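Local coordinates for hypothetical protein (Clostridium sporogenes ATCC 15579, PDB 4QRK), which is of unknown function but folds as a right-handed beta-helix and may take part in cell adhesion, at residues K35-G40 / E113-L118; L137-N142 / A158-P163; G141-N146 / K164-K169; A178-G183 / A214-Q219. All coordinates share one frame; numbering follows the deposited sequence.

Interaction 1 (K35-G40 / E113-L118); sequences KLNISG and EFKADL
Leu-36 and Ile-38 each use both backbone N and O to bind the 113-118 segment. The axes of strands 35-40 and 113-117 run 2° apart with a closest approach of 4.7 Å, and the in-register bridges Leu-36/Phe-114 and Ile-38/Ala-116 make this a parallel pairing in one sheet of the right-handed beta-helix. Four bonds hold it, each 2.9 Å: Leu-36 N to Glu-113 O, Lys-115 N to Leu-36 O, Ile-38 N to Lys-115 O and Asp-117 N to Ile-38 O. The backbones of Lys-35, Asn-37 and Ser-39 bond instead to strand 91-98. Lys-35, Asn-37, Glu-113 and Lys-115 share one face. There Asn-37 ND2 bonds to Asn-94 OD1, and Asn-37 OD1 takes a water at 2.7 Å that donates as well to Glu-113 O, its second donor. Farther along, another water accepts from Gly-40 N and donates to Asp-117 OD2, while Asp-117 OD1 bonds to Ser-119 OG. Leu-36, Ile-38, Phe-114 and Ala-116 form the apolar face. CG of Phe-114 is anti to its backbone N (chi1 173°), as in Leu-36, and the two side chains lie abreast. Phe-114 CD1 is 3.6 Å from Leu-36 CG, and Ile-38 CD1 meets Phe-114 CE1 at the ring edge, 3.7 Å away. Glu-113 OE1 has a long salt bridge to Lys-115 NZ, 3.9 Å. Cohesion therefore rests on four backbone bonds and the apolar face, the charges probably adding little.

Interaction 2 (L137-N142 / A158-P163); sequences LDISGN and ATVYLP
Leu-137 is bonded through both backbone N and O, to Thr-159 and Tyr-161 in turn. Leu-137 N donates to Thr-159 O and Tyr-161 N to Leu-137 O, both at 2.8 Å. A third bond, Ile-139 N to Tyr-161 O, is also 2.8 Å but more bent, 143° at the hydrogen. Pairing stops at Pro-163, whose nitrogen carries no hydrogen; its CD instead lies 3.4 Å from Ile-139 O. Among polar side chains, Asp-138 OD1 accepts from Ser-140 N at 2.9 Å, which makes an Asx turn; the syn lone pair of Asp-138 OD1 faces Ser-140 OG, at a modelled length short enough to be doubtful. Asp-138 OD2 forms a salt bridge with Lys-220, which also makes a cation-pi contact with Tyr-161. The carboxylate of Asp-138 and the ring of Tyr-161 lie 49° apart in plane, their side chains crossing at about a right angle. These strands are successive rungs of the right-handed beta-helix, joined through strand 147-153 of the opposite sheet, and the Asx turn sits where the first one ends. Apolar contact gathers on Ile-139. Its CG1, between backbone N and carbonyl carbon (chi1 45°), lies 3.6 Å from Val-160 CG1. Ile-139 CD1 is a tight 3.3 Å from Leu-162 CD2.

Interaction 3 (G141-N146 / K164-K169); sequences GNYKNN and KSIGVK
Asn-142, which reaches across to Ser-165 and Ile-166, turns both of its oxygens to the ammonium of Lys-144. Lys-144 NZ donates to Asn-142 O at 3.0 Å, tilted moderately from the carbonyl plane, and also to Asn-142 OD1 from well above the amide plane; the modelled length of this second bond is unusually short and so doubtful. The ND2 end of the same amide faces the 164-169 segment. CG stands anti to the backbone N (chi1 -177°), and ND2 makes a weak bond to Ser-165 OG, 3.4 Å long and 136° at the hydrogen. Asn-142 ND2 also makes van der Waals contact with Ile-166 CG2, at 3.4 Å. The backbone of Asn-142 is folded tightly, as the centre of an inverse gamma turn whose bond, Tyr-143 N to Gly-141 O, is weak. The second branch of Ile-166 goes to Tyr-143: CD1 sits at the ring edge, near its plane, and 4.3 Å from Tyr-143 CB. One face of that ring is met by Gly-141 CA, 3.7 Å above the plane and offset toward the rim. Ile-204 of strand 203-210 touches both Tyr-143 and Ile-166. Only 177 Å² is buried between the segments. The chemistry is thus that of two loops fitted together chiefly at Ile-166, with Ser-165 at the margin. The cross-contact has one weak polar bond, and the sounder bonds lie elsewhere: Lys-144 NZ to Asn-142 O within the loop, and Tyr-143 OH to Leu-118 O, joining the loop to the end of the 113-118 segment.

Interaction 4 (A178-G183 / A214-Q219); sequences AVNANG and AINIKQ
Asn-180 and Asn-216 stand side by side on neighbouring parallel strands and point the same way. Their amide planes are 12° apart, nearly coplanar, and Asn-180 ND2 donates to Asn-216 OD1 at 2.8 Å with 166° at the hydrogen. The acceptor lies close to the donor's amide plane and is met almost head-on. Matching first torsions, with CG anti to the carbonyl carbon in both, put the CG atoms in equivalent places one strand apart, and near-equal second torsions turn the amides alike. The row continues on the other side, where Asn-216 ND2 bonds to Thr-159 OG1 and Glu-157 OE2. Val-179 and Ile-215 occupy the opposite face. They meet only loosely, Val-179 CG2 being 4.4 Å from Ile-215 CB, and Ile-215 rests on Ile-208 and Ala-210 of the facing sheet. Closer fitting occurs two residues on, where Ala-181 CB presses on Ile-217, 3.3 Å from CG1 and 3.4 Å from CD1; both are tight for carbon pairs. Tyr-192 touches these two residues as well. The backbones supply three nearly straight bonds, of which Asn-180 N to Ile-215 O is the shortest at 2.7 Å. A water is the second donor to Asn-180 O, beside Ile-217 N, and bridges to Lys-218 NZ at 2.7 Å. Past Ala-181 the backbone pairing ends, and another water donates to Asn-182 O and Ile-217 O. Strand 179-180 is the outermost of its sheet within the chain. In-register asparagines bonded amide to amide on neighbouring parallel strands recall, as a single pair, the asparagine stacks of right-handed beta-helices.

From the N terminus, interaction 1 closes the longest loop, 72 residues, setting strand 35-42 beside 113-117. The chain then makes shorter coils. Interaction 2 closes 15 residues around strand 147-153. Interaction 3 opens within the end of segment 137-142, sharing Gly-141 and Asn-142, and its loop interleaves with that of interaction 2: 141-146 precedes 158-163, and 164-169 follows it. Interaction 4 comes last, closing 30 residues and inserting strand 215-219 between 157-162 and 179-180. Interactions 1, 2 and 4 lie along one sheet, joined by probable backbone bonds such as Ala-116 O to Asp-138 N and Ala-158 O to Asn-216 N. Interaction 3 ties connecting loops beside strand 167-174 of the other sheet.

Interaction 1 (K35-G40 / E113-L118)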
loop_
_atom_site.group_PDB
_atom_site.type_symbol
_atom_site.label_atom_id
_atom_site.label_comp_id
_atom_site.label_asym_id
_atom_site.label_seq_id
_atom_site.Cartn_x
_atom_site.Cartn_y
_atom_site.Cartn_z
ATOM N N LYS A 35 -1.218 12.492 3.269
ATOM C CA LYS A 35 -1.025 11.905 1.938
ATOM C C LYS A 35 0.237 11.049 1.951
ATOM O O LYS A 35 1.318 11.484 2.349
ATOM C CB LYS A 35 -0.920 12.998 0.878
ATOM C CG LYS A 35 -2.205 13.829 0.710
ATOM C CD LYS A 35 -1.964 15.030 -0.186
ATOM C CE LYS A 35 -3.261 15.684 -0.650
ATOM N NZ LYS A 35 -3.954 16.437 0.444
ATOM N N LEU A 36 0.069 9.801 1.572
ATOM C CA LEU A 36 1.182 8.871 1.486
ATOM C C LEU A 36 1.285 8.380 0.052
ATOM O O LEU A 36 0.332 7.805 -0.462
ATOM C CB LEU A 36 0.911 7.675 2.406
ATOM C CG LEU A 36 1.796 6.446 2.270
ATOM C CD1 LEU A 36 3.241 6.773 2.456
ATOM C CD2 LEU A 36 1.361 5.396 3.307
ATOM N N ASN A 37 2.464 8.550 -0.560
ATOM C CA ASN A 37 2.737 8.153 -1.935
ATOM C C ASN A 37 3.955 7.257 -2.010
ATOM O O ASN A 37 5.014 7.573 -1.473
ATOM C CB ASN A 37 2.993 9.368 -2.796
ATOM C CG ASN A 37 1.830 10.327 -2.835
ATOM O OD1 ASN A 37 0.651 9.954 -3.054
ATOM N ND2 ASN A 37 2.145 11.579 -2.611
ATOM N N ILE A 38 3.783 6.105 -2.619
ATOM C CA ILE A 38 4.861 5.129 -2.733
ATOM C C ILE A 38 5.035 4.721 -4.166
ATOM O O ILE A 38 4.047 4.479 -4.900
ATOM C CB ILE A 38 4.595 3.867 -1.913
ATOM C CG1 ILE A 38 4.342 4.225 -0.433
ATOM C CG2 ILE A 38 5.766 2.902 -2.063
ATOM C CD1 ILE A 38 4.060 2.976 0.417
ATOM N N SER A 39 6.294 4.626 -4.563
ATOM C CA SER A 39 6.663 4.152 -5.897
ATOM C C SER A 39 7.910 3.317 -5.847
ATOM O O SER A 39 8.544 3.172 -4.798
ATOM C CB SER A 39 6.933 5.331 -6.819
ATOM O OG SER A 39 8.162 5.966 -6.481
ATOM N N GLY A 40 8.305 2.791 -7.007
ATOM C CA GLY A 40 9.658 2.276 -7.160
ATOM C C GLY A 40 10.654 3.412 -7.474
ATOM O O GLY A 40 10.523 4.549 -6.984
ATOM N N GLU A 113 -5.081 10.018 2.020
ATOM C CA GLU A 113 -5.026 9.434 0.693
ATOM C C GLU A 113 -3.755 8.662 0.492
ATOM O O GLU A 113 -2.632 9.169 0.708
ATOM C CB GLU A 113 -5.152 10.517 -0.355
ATOM C CG GLU A 113 -6.476 11.298 -0.283
ATOM C CD GLU A 113 -6.498 12.471 -1.242
ATOM O OE1 GLU A 113 -5.435 12.777 -1.831
ATOM O OE2 GLU A 113 -7.569 13.095 -1.407
ATOM N N PHE A 114 -3.930 7.403 0.135
ATOM C CA PHE A 114 -2.796 6.512 -0.097
ATOM C C PHE A 114 -2.743 6.163 -1.587
ATOM O O PHE A 114 -3.716 5.649 -2.159
ATOM C CB PHE A 114 -2.951 5.250 0.726
ATOM C CG PHE A 114 -1.908 4.186 0.426
ATOM C CD1 PHE A 114 -0.567 4.510 0.328
ATOM C CD2 PHE A 114 -2.279 2.867 0.242
ATOM C CE1 PHE A 114 0.389 3.541 0.035
ATOM C CE2 PHE A 114 -1.329 1.892 -0.042
ATOM C CZ PHE A 114 -0.001 2.229 -0.157
ATOM N N LYS A 115 -1.611 6.445 -2.200
ATOM C CA LYS A 115 -1.386 6.155 -3.613
ATOM C C LYS A 115 -0.081 5.412 -3.755
ATOM O O LYS A 115 0.964 5.810 -3.205
ATOM C CB LYS A 115 -1.325 7.448 -4.422
ATOM C CG LYS A 115 -2.585 8.288 -4.439
ATOM C CD LYS A 115 -2.414 9.387 -5.501
ATOM C CE LYS A 115 -3.367 10.563 -5.369
ATOM N NZ LYS A 115 -4.670 10.220 -4.739
ATOM N N ALA A 116 -0.127 4.301 -4.473
ATOM C CA ALA A 116 1.077 3.501 -4.649
ATOM C C ALA A 116 1.161 2.814 -6.000
ATOM O O ALA A 116 0.211 2.165 -6.462
ATOM C CB ALA A 116 1.235 2.433 -3.522
ATOM N N ASP A 117 2.321 2.969 -6.611
ATOM C CA ASP A 117 2.673 2.202 -7.778
ATOM C C ASP A 117 3.600 1.137 -7.332
ATOM O O ASP A 117 4.772 1.401 -7.051
ATOM C CB ASP A 117 3.378 3.042 -8.825
ATOM C CG ASP A 117 3.773 2.210 -10.060
ATOM O OD1 ASP A 117 3.249 1.093 -10.233
ATOM O OD2 ASP A 117 4.640 2.655 -10.834
ATOM N N LEU A 118 3.098 -0.098 -7.292
ATOM C CA LEU A 118 3.916 -1.231 -6.879
ATOM C C LEU A 118 4.137 -2.183 -8.048
ATOM O O LEU A 118 4.579 -3.301 -7.864
ATOM C CB LEU A 118 3.250 -1.993 -5.735
ATOM C CG LEU A 118 2.903 -1.196 -4.468
ATOM C CD1 LEU A 118 2.104 -2.012 -3.468
ATOM C CD2 LEU A 118 4.140 -0.535 -3.797
HETATM O O HOH W 1 -1.666 10.421 -1.795
HETATM O O HOH W 2 7.045 3.013 -9.678
#

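Interaction 2 (L137-N142 / A158-P163)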
loop_
_atom_site.group_PDB
_atom_site.type_symbol
_atom_site.label_atom_id
_atom_site.label_comp_id
_atom_site.label_asym_id
_atom_site.label_seq_id
_atom_site.Cartn_x
_atom_site.Cartn_y
_atom_site.Cartn_z
ATOM N N LEU A 137 -4.071 1.828 -5.884
ATOM C CA LEU A 137 -2.922 0.953 -5.939
ATOM C C LEU A 137 -2.769 0.336 -7.288
ATOM O O LEU A 137 -3.738 -0.250 -7.827
ATOM C CB LEU A 137 -3.100 -0.226 -4.983
ATOM C CG LEU A 137 -3.021 -0.099 -3.493
ATOM C CD1 LEU A 137 -3.414 -1.430 -2.883
ATOM C CD2 LEU A 137 -1.598 0.264 -3.158
ATOM N N ASP A 138 -1.572 0.466 -7.835
ATOM C CA ASP A 138 -1.217 -0.199 -9.064
ATOM C C ASP A 138 -0.390 -1.388 -8.659
ATOM O O ASP A 138 0.749 -1.273 -8.227
ATOM C CB ASP A 138 -0.451 0.708 -10.009
ATOM C CG ASP A 138 -0.225 0.069 -11.366
ATOM O OD1 ASP A 138 -0.184 -1.197 -11.447
ATOM O OD2 ASP A 138 -0.093 0.831 -12.349
ATOM N N ILE A 139 -0.995 -2.552 -8.775
ATOM C CA ILE A 139 -0.262 -3.793 -8.551
ATOM C C ILE A 139 -0.382 -4.633 -9.806
ATOM O O ILE A 139 -0.701 -5.808 -9.755
ATOM C CB ILE A 139 -0.748 -4.559 -7.315
ATOM C CG1 ILE A 139 -2.251 -4.598 -7.271
ATOM C CG2 ILE A 139 -0.328 -3.856 -6.049
ATOM C CD1 ILE A 139 -2.791 -5.637 -6.271
ATOM N N SER A 140 -0.042 -4.024 -10.936
ATOM C CA SER A 140 -0.224 -4.645 -12.248
ATOM C C SER A 140 1.099 -5.184 -12.820
ATOM O O SER A 140 1.228 -5.424 -14.000
ATOM C CB SER A 140 -0.882 -3.638 -13.221
ATOM O OG SER A 140 -0.001 -2.553 -13.554
ATOM N N GLY A 141 2.076 -5.391 -11.968
ATOM C CA GLY A 141 3.332 -5.970 -12.397
ATOM C C GLY A 141 3.243 -7.448 -12.826
ATOM O O GLY A 141 2.295 -8.185 -12.500
ATOM N N ASN A 142 4.257 -7.867 -13.566
ATOM C CA ASN A 142 4.435 -9.256 -13.942
ATOM C C ASN A 142 5.234 -9.948 -12.833
ATOM O O ASN A 142 6.423 -10.203 -12.957
ATOM C CB ASN A 142 5.155 -9.314 -15.287
ATOM C CG ASN A 142 5.316 -10.725 -15.794
ATOM O OD1 ASN A 142 6.425 -11.169 -16.103
ATOM N ND2 ASN A 142 4.208 -11.454 -15.858
ATOM N N ALA A 158 -11.580 2.314 -2.613
ATOM C CA ALA A 158 -10.336 1.615 -2.906
ATOM C C ALA A 158 -10.338 1.277 -4.408
ATOM O O ALA A 158 -11.358 0.819 -4.942
ATOM C CB ALA A 158 -10.239 0.355 -2.059
ATOM N N THR A 159 -9.245 1.585 -5.099
ATOM C CA THR A 159 -9.093 1.271 -6.520
ATOM C C THR A 159 -7.814 0.513 -6.711
ATOM O O THR A 159 -6.746 0.942 -6.227
ATOM C CB THR A 159 -8.988 2.530 -7.379
ATOM O OG1 THR A 159 -10.187 3.263 -7.269
ATOM C CG2 THR A 159 -8.772 2.179 -8.877
ATOM N N VAL A 160 -7.910 -0.635 -7.369
ATOM C CA VAL A 160 -6.763 -1.492 -7.554
ATOM C C VAL A 160 -6.601 -1.857 -9.030
ATOM O O VAL A 160 -7.573 -2.273 -9.662
ATOM C CB VAL A 160 -6.930 -2.756 -6.707
ATOM C CG1 VAL A 160 -5.680 -3.572 -6.705
ATOM C CG2 VAL A 160 -7.274 -2.359 -5.263
ATOM N N TYR A 161 -5.389 -1.666 -9.565
ATOM C CA TYR A 161 -5.038 -2.080 -10.919
ATOM C C TYR A 161 -4.246 -3.380 -10.871
ATOM O O TYR A 161 -3.251 -3.475 -10.184
ATOM C CB TYR A 161 -4.234 -0.993 -11.662
ATOM C CG TYR A 161 -4.989 0.329 -11.750
ATOM C CD1 TYR A 161 -5.875 0.585 -12.780
ATOM C CD2 TYR A 161 -4.808 1.314 -10.769
ATOM C CE1 TYR A 161 -6.580 1.797 -12.827
ATOM C CE2 TYR A 161 -5.506 2.502 -10.798
ATOM C CZ TYR A 161 -6.381 2.738 -11.822
ATOM O OH TYR A 161 -7.036 3.927 -11.806
ATOM N N LEU A 162 -4.690 -4.363 -11.642
ATOM C CA LEU A 162 -4.149 -5.715 -11.600
ATOM C C LEU A 162 -3.640 -6.130 -12.980
ATOM O O LEU A 162 -4.051 -5.592 -13.998
ATOM C CB LEU A 162 -5.243 -6.673 -11.097
ATOM C CG LEU A 162 -5.560 -6.382 -9.633
ATOM C CD1 LEU A 162 -6.945 -6.796 -9.229
ATOM C CD2 LEU A 162 -4.555 -7.019 -8.745
ATOM N N PRO A 163 -2.709 -7.077 -13.016
ATOM C CA PRO A 163 -2.094 -7.418 -14.297
ATOM C C PRO A 163 -3.027 -8.271 -15.139
ATOM O O PRO A 163 -3.897 -8.941 -14.590
ATOM C CB PRO A 163 -0.854 -8.224 -13.879
ATOM C CG PRO A 163 -1.195 -8.791 -12.559
ATOM C CD PRO A 163 -2.205 -7.900 -11.905
#

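Interaction 3 (G141-N146 / K164-K169)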
loop_
_atom_site.group_PDB
_atom_site.type_symbol
_atom_site.label_atom_id
_atom_site.label_comp_id
_atom_site.label_asym_id
_atom_site.label_seq_id
_atom_site.Cartn_x
_atom_site.Cartn_y
_atom_site.Cartn_z
ATOM N N GLY A 141 2.076 -5.391 -11.968
ATOM C CA GLY A 141 3.332 -5.970 -12.397
ATOM C C GLY A 141 3.243 -7.448 -12.826
ATOM O O GLY A 141 2.295 -8.185 -12.500
ATOM N N ASN A 142 4.257 -7.867 -13.566
ATOM C CA ASN A 142 4.435 -9.256 -13.942
ATOM C C ASN A 142 5.234 -9.948 -12.833
ATOM O O ASN A 142 6.423 -10.203 -12.957
ATOM C CB ASN A 142 5.155 -9.314 -15.287
ATOM C CG ASN A 142 5.316 -10.725 -15.794
ATOM O OD1 ASN A 142 6.425 -11.169 -16.103
ATOM N ND2 ASN A 142 4.208 -11.454 -15.858
ATOM N N TYR A 143 4.580 -10.155 -11.699
ATOM C CA TYR A 143 5.248 -10.693 -10.520
ATOM C C TYR A 143 5.741 -12.138 -10.793
ATOM O O TYR A 143 5.103 -12.907 -11.510
ATOM C CB TYR A 143 4.336 -10.572 -9.286
ATOM C CG TYR A 143 3.913 -9.122 -9.060
ATOM C CD1 TYR A 143 4.846 -8.142 -8.730
ATOM C CD2 TYR A 143 2.601 -8.729 -9.256
ATOM C CE1 TYR A 143 4.455 -6.813 -8.562
ATOM C CE2 TYR A 143 2.204 -7.436 -9.093
ATOM C CZ TYR A 143 3.130 -6.473 -8.753
ATOM O OH TYR A 143 2.684 -5.179 -8.614
ATOM N N LYS A 144 6.913 -12.465 -10.263
ATOM C CA LYS A 144 7.564 -13.738 -10.537
ATOM C C LYS A 144 7.374 -14.744 -9.415
ATOM O O LYS A 144 8.078 -15.730 -9.316
ATOM C CB LYS A 144 9.051 -13.500 -10.826
ATOM C CG LYS A 144 9.301 -12.765 -12.162
ATOM C CD LYS A 144 8.528 -13.409 -13.351
ATOM C CE LYS A 144 8.872 -12.766 -14.695
ATOM N NZ LYS A 144 8.564 -11.303 -14.730
ATOM N N ASN A 145 6.387 -14.501 -8.586
ATOM C CA ASN A 145 6.032 -15.427 -7.542
ATOM C C ASN A 145 4.598 -15.106 -7.194
ATOM O O ASN A 145 4.034 -14.126 -7.705
ATOM C CB ASN A 145 6.913 -15.148 -6.358
ATOM C CG ASN A 145 7.133 -13.684 -6.190
ATOM O OD1 ASN A 145 8.196 -13.158 -6.531
ATOM N ND2 ASN A 145 6.103 -12.984 -5.712
ATOM N N ASN A 146 3.993 -15.922 -6.349
ATOM C CA ASN A 146 2.663 -15.632 -5.869
ATOM C C ASN A 146 2.670 -14.407 -4.988
ATOM O O ASN A 146 3.652 -14.142 -4.308
ATOM C CB ASN A 146 2.135 -16.811 -5.096
ATOM C CG ASN A 146 1.972 -18.020 -5.973
ATOM O OD1 ASN A 146 1.514 -17.917 -7.121
ATOM N ND2 ASN A 146 2.375 -19.167 -5.463
ATOM N N LYS A 164 -2.861 -8.230 -16.451
ATOM C CA LYS A 164 -3.588 -9.118 -17.360
ATOM C C LYS A 164 -2.819 -10.425 -17.536
ATOM O O LYS A 164 -3.416 -11.469 -17.692
ATOM C CB LYS A 164 -3.760 -8.437 -18.726
ATOM C CG LYS A 164 -4.718 -7.247 -18.692
ATOM C CD LYS A 164 -4.772 -6.503 -20.012
ATOM C CE LYS A 164 -5.963 -5.564 -20.068
ATOM N NZ LYS A 164 -5.696 -4.423 -20.984
ATOM N N SER A 165 -1.496 -10.350 -17.434
ATOM C CA SER A 165 -0.591 -11.451 -17.787
ATOM C C SER A 165 -0.489 -12.586 -16.777
ATOM O O SER A 165 -0.083 -13.665 -17.129
ATOM C CB SER A 165 0.816 -10.906 -17.980
ATOM O OG SER A 165 1.241 -10.199 -16.823
ATOM N N ILE A 166 -0.799 -12.329 -15.517
ATOM C CA ILE A 166 -0.799 -13.384 -14.526
ATOM C C ILE A 166 -2.172 -13.499 -13.894
ATOM O O ILE A 166 -2.986 -12.572 -13.933
ATOM C CB ILE A 166 0.316 -13.200 -13.489
ATOM C CG1 ILE A 166 0.012 -12.091 -12.511
ATOM C CG2 ILE A 166 1.648 -12.892 -14.200
ATOM C CD1 ILE A 166 0.943 -12.122 -11.332
ATOM N N GLY A 167 -2.440 -14.663 -13.319
ATOM C CA GLY A 167 -3.741 -14.928 -12.737
ATOM C C GLY A 167 -4.009 -14.092 -11.514
ATOM O O GLY A 167 -3.152 -13.894 -10.650
ATOM N N VAL A 168 -5.232 -13.598 -11.451
ATOM C CA VAL A 168 -5.728 -12.816 -10.340
ATOM C C VAL A 168 -7.097 -13.331 -9.874
ATOM O O VAL A 168 -8.001 -13.626 -10.683
ATOM C CB VAL A 168 -5.851 -11.318 -10.771
ATOM C CG1 VAL A 168 -6.394 -10.489 -9.676
ATOM C CG2 VAL A 168 -4.514 -10.779 -11.180
ATOM N N LYS A 169 -7.228 -13.477 -8.562
ATOM C CA LYS A 169 -8.514 -13.748 -7.941
ATOM C C LYS A 169 -8.723 -12.767 -6.829
ATOM O O LYS A 169 -7.843 -12.607 -5.983
ATOM C CB LYS A 169 -8.548 -15.186 -7.410
ATOM C CG LYS A 169 -9.845 -15.616 -6.757
ATOM C CD LYS A 169 -9.751 -17.110 -6.481
ATOM C CE LYS A 169 -10.979 -17.727 -5.866
ATOM N NZ LYS A 169 -10.883 -19.234 -5.954
#

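Interaction 4 (A178-G183 / A214-Q219)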
loop_
_atom_site.group_PDB
_atom_site.type_symbol
_atom_site.label_atom_id
_atom_site.label_comp_id
_atom_site.label_asym_id
_atom_site.label_seq_id
_atom_site.Cartn_x
_atom_site.Cartn_y
_atom_site.Cartn_z
ATOM N N ALA A 178 -20.482 -0.293 -3.704
ATOM C CA ALA A 178 -20.514 -1.031 -4.930
ATOM C C ALA A 178 -19.145 -1.581 -5.228
ATOM O O ALA A 178 -18.112 -1.020 -4.842
ATOM C CB ALA A 178 -20.988 -0.125 -6.049
ATOM N N VAL A 179 -19.157 -2.723 -5.877
ATOM C CA VAL A 179 -17.969 -3.267 -6.470
ATOM C C VAL A 179 -18.097 -3.046 -7.942
ATOM O O VAL A 179 -19.072 -3.480 -8.587
ATOM C CB VAL A 179 -17.822 -4.738 -6.196
ATOM C CG1 VAL A 179 -16.546 -5.251 -6.830
ATOM C CG2 VAL A 179 -17.826 -4.968 -4.722
ATOM N N ASN A 180 -17.151 -2.302 -8.470
ATOM C CA ASN A 180 -17.066 -2.063 -9.907
ATOM C C ASN A 180 -15.928 -2.870 -10.466
ATOM O O ASN A 180 -14.764 -2.582 -10.195
ATOM C CB ASN A 180 -16.890 -0.574 -10.147
ATOM C CG ASN A 180 -17.998 0.226 -9.482
ATOM O OD1 ASN A 180 -19.178 -0.017 -9.739
ATOM N ND2 ASN A 180 -17.633 1.109 -8.570
ATOM N N ALA A 181 -16.260 -3.896 -11.248
ATOM C CA ALA A 181 -15.233 -4.841 -11.711
ATOM C C ALA A 181 -15.425 -5.227 -13.147
ATOM O O ALA A 181 -15.358 -6.417 -13.483
ATOM C CB ALA A 181 -15.246 -6.107 -10.845
ATOM N N ASN A 182 -15.639 -4.247 -14.010
ATOM C CA ASN A 182 -15.929 -4.587 -15.406
ATOM C C ASN A 182 -14.740 -5.282 -16.098
ATOM O O ASN A 182 -13.579 -4.889 -15.964
ATOM C CB ASN A 182 -16.409 -3.353 -16.180
ATOM C CG ASN A 182 -17.752 -2.826 -15.668
ATOM O OD1 ASN A 182 -18.551 -3.566 -15.077
ATOM N ND2 ASN A 182 -17.998 -1.540 -15.886
ATOM N N GLY A 183 -15.035 -6.353 -16.808
ATOM C CA GLY A 183 -14.008 -7.064 -17.539
ATOM C C GLY A 183 -13.455 -8.231 -16.755
ATOM O O GLY A 183 -12.638 -8.965 -17.277
ATOM N N ALA A 214 -16.739 2.404 -2.234
ATOM C CA ALA A 214 -16.696 1.657 -3.484
ATOM C C ALA A 214 -15.389 0.885 -3.581
ATOM O O ALA A 214 -14.349 1.329 -3.086
ATOM C CB ALA A 214 -16.800 2.637 -4.624
ATOM N N ILE A 215 -15.444 -0.257 -4.226
ATOM C CA ILE A 215 -14.277 -0.992 -4.587
ATOM C C ILE A 215 -14.222 -1.070 -6.098
ATOM O O ILE A 215 -15.133 -1.621 -6.743
ATOM C CB ILE A 215 -14.348 -2.407 -4.021
ATOM C CG1 ILE A 215 -14.333 -2.352 -2.509
ATOM C CG2 ILE A 215 -13.185 -3.255 -4.544
ATOM C CD1 ILE A 215 -14.679 -3.696 -1.855
ATOM N N ASN A 216 -13.153 -0.521 -6.661
ATOM C CA ASN A 216 -12.974 -0.489 -8.104
ATOM C C ASN A 216 -11.828 -1.363 -8.485
ATOM O O ASN A 216 -10.713 -1.112 -8.067
ATOM C CB ASN A 216 -12.664 0.925 -8.542
ATOM C CG ASN A 216 -13.750 1.904 -8.136
ATOM O OD1 ASN A 216 -14.899 1.737 -8.488
ATOM N ND2 ASN A 216 -13.389 2.886 -7.358
ATOM N N ILE A 217 -12.094 -2.419 -9.237
ATOM C CA ILE A 217 -11.002 -3.263 -9.698
ATOM C C ILE A 217 -10.902 -3.247 -11.207
ATOM O O ILE A 217 -11.908 -3.354 -11.911
ATOM C CB ILE A 217 -11.103 -4.734 -9.158
ATOM C CG1 ILE A 217 -12.476 -5.312 -9.320
ATOM C CG2 ILE A 217 -10.793 -4.774 -7.671
ATOM C CD1 ILE A 217 -12.488 -6.798 -9.063
ATOM N N LYS A 218 -9.668 -3.134 -11.682
ATOM C CA LYS A 218 -9.379 -2.834 -13.084
ATOM C C LYS A 218 -8.169 -3.644 -13.542
ATOM O O LYS A 218 -7.259 -3.884 -12.765
ATOM C CB LYS A 218 -9.070 -1.338 -13.239
ATOM C CG LYS A 218 -10.256 -0.409 -13.032
ATOM C CD LYS A 218 -9.802 1.002 -12.635
ATOM C CE LYS A 218 -10.863 2.089 -12.879
ATOM N NZ LYS A 218 -12.259 1.650 -12.576
ATOM N N GLN A 219 -8.148 -4.042 -14.810
ATOM C CA GLN A 219 -6.985 -4.712 -15.382
ATOM C C GLN A 219 -6.210 -3.693 -16.174
ATOM O O GLN A 219 -6.779 -2.848 -16.843
ATOM C CB GLN A 219 -7.391 -5.876 -16.291
ATOM C CG GLN A 219 -8.164 -6.947 -15.560
ATOM C CD GLN A 219 -8.300 -8.231 -16.345
ATOM O OE1 GLN A 219 -9.401 -8.616 -16.740
ATOM N NE2 GLN A 219 -7.188 -8.931 -16.530
HETATM O O HOH W 3 -13.729 -0.432 -11.833
HETATM O O HOH W 4 -12.930 -2.894 -14.519
#